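Local coordinates for protein (adenylosuccinate lyase) (Thermotoga maritima, PDB 1C3C) that catalyses the cleavage of adenylosuccinate to AMP and fumarate and probably the corresponding lyase step earlier in de novo purine biosynthesis, at residues V122-E125 / V126-Y130. Residues are numbered along the deposited sequence; the frame is centred on the assembly and turned at random.
Sequences VLWE and VANRY
Val126, Ala127, Asn128 and Arg129 each donate their backbone N-H to the carbonyl four residues earlier, Val122 to Glu125, in the last full alpha-helical turns of helix 93-129 before Tyr130 leaves helical geometry. Trp124 O takes a second bond, from Asn128 ND2 at 2.9 Å and almost straight (174°), and the two donors reach it from opposite faces of its carbonyl plane. Asn128 ND2 also sits over the centre of the indole, 3.2 Å from Trp124 CE2, with the amide plane turned 63° from the ring. Trp124 CG lies anti to the backbone N (chi1 -180°), which swings the indole forward to meet the amide. An alanine here removes the indole under Asn128 ND2; the amide, left with the carbonyl of this residue, is likely to turn more freely, and Tyr157 would lose its ring partner. On the exposed side, Glu125 and Arg129 run alongside each other in an i to i+4 helical salt bridge, Arg129 NH1 meeting Glu125 OE1 (2.9 Å) from above the carboxylate plane. Within the long helical bundle of the fumarase/aspartase superfamily, Val122 and Leu123 pack on helix 303-332, Leu123 also on helix 149-173, whose Tyr157 ring meets Trp124; Phe424 of helix 420-425 touches Ala127 and Asn128.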
# COMPACT_ATOMS: atom_id res chain seq x y z
N VAL A 122 4.33 -4.22 -31.83
CA VAL A 122 2.98 -4.73 -32.07
C VAL A 122 1.94 -3.62 -31.97
O VAL A 122 1.02 -3.53 -32.80
CB VAL A 122 2.67 -5.88 -31.10
CG1 VAL A 122 1.18 -6.19 -31.05
CG2 VAL A 122 3.46 -7.14 -31.52
N LEU A 123 2.07 -2.79 -30.93
CA LEU A 123 1.13 -1.67 -30.78
C LEU A 123 1.22 -0.69 -31.96
O LEU A 123 0.14 -0.24 -32.40
CB LEU A 123 1.42 -0.95 -29.46
CG LEU A 123 1.03 -1.76 -28.21
CD1 LEU A 123 1.71 -1.22 -26.96
CD2 LEU A 123 -0.48 -1.67 -27.96
N TRP A 124 2.44 -0.40 -32.44
CA TRP A 124 2.53 0.50 -33.60
C TRP A 124 1.85 -0.12 -34.81
O TRP A 124 1.12 0.59 -35.56
CB TRP A 124 4.00 0.73 -33.92
CG TRP A 124 4.26 1.65 -35.08
CD1 TRP A 124 4.81 1.28 -36.29
CD2 TRP A 124 4.00 3.05 -35.18
NE1 TRP A 124 4.91 2.38 -37.12
CE2 TRP A 124 4.42 3.48 -36.45
CE3 TRP A 124 3.43 3.98 -34.30
CZ2 TRP A 124 4.28 4.81 -36.87
CZ3 TRP A 124 3.30 5.30 -34.70
CH2 TRP A 124 3.71 5.72 -36.00
N GLU A 125 2.10 -1.41 -35.06
CA GLU A 125 1.46 -2.11 -36.19
C GLU A 125 -0.07 -2.03 -36.09
O GLU A 125 -0.74 -1.75 -37.08
CB GLU A 125 1.90 -3.58 -36.25
CG GLU A 125 1.50 -4.39 -37.46
CD GLU A 125 1.82 -5.88 -37.37
OE1 GLU A 125 1.41 -6.68 -38.26
OE2 GLU A 125 2.49 -6.31 -36.38
N VAL A 126 -0.63 -2.31 -34.91
CA VAL A 126 -2.08 -2.35 -34.76
C VAL A 126 -2.63 -0.94 -34.83
O VAL A 126 -3.64 -0.71 -35.50
CB VAL A 126 -2.48 -3.06 -33.44
CG1 VAL A 126 -3.97 -2.88 -33.09
CG2 VAL A 126 -2.14 -4.56 -33.54
N ALA A 127 -1.95 0.05 -34.23
CA ALA A 127 -2.49 1.42 -34.33
C ALA A 127 -2.52 1.84 -35.81
O ALA A 127 -3.52 2.46 -36.21
CB ALA A 127 -1.65 2.43 -33.56
N ASN A 128 -1.45 1.53 -36.56
CA ASN A 128 -1.54 1.93 -37.99
C ASN A 128 -2.58 1.17 -38.77
O ASN A 128 -3.20 1.70 -39.74
CB ASN A 128 -0.14 1.79 -38.62
CG ASN A 128 0.65 3.03 -38.25
OD1 ASN A 128 0.65 4.04 -38.94
ND2 ASN A 128 1.35 2.97 -37.13
N ARG A 129 -2.73 -0.13 -38.49
CA ARG A 129 -3.76 -0.93 -39.16
C ARG A 129 -5.12 -0.26 -39.05
O ARG A 129 -5.92 -0.39 -40.02
CB ARG A 129 -3.78 -2.36 -38.58
CG ARG A 129 -4.83 -3.26 -39.26
CD ARG A 129 -4.67 -4.69 -38.81
NE ARG A 129 -3.34 -5.18 -39.20
CZ ARG A 129 -2.53 -5.86 -38.39
NH1 ARG A 129 -1.35 -6.18 -38.91
NH2 ARG A 129 -2.87 -6.15 -37.13
N TYR A 130 -5.50 0.26 -37.87
CA TYR A 130 -6.82 0.86 -37.68
C TYR A 130 -6.75 2.37 -37.59
O TYR A 130 -7.59 3.06 -36.97
CB TYR A 130 -7.43 0.29 -36.34
CG TYR A 130 -7.53 -1.23 -36.48
CD1 TYR A 130 -6.64 -2.06 -35.81
CD2 TYR A 130 -8.46 -1.80 -37.35
CE1 TYR A 130 -6.68 -3.44 -35.96
CE2 TYR A 130 -8.51 -3.19 -37.52
CZ TYR A 130 -7.62 -3.98 -36.82
OH TYR A 130 -7.65 -5.36 -36.97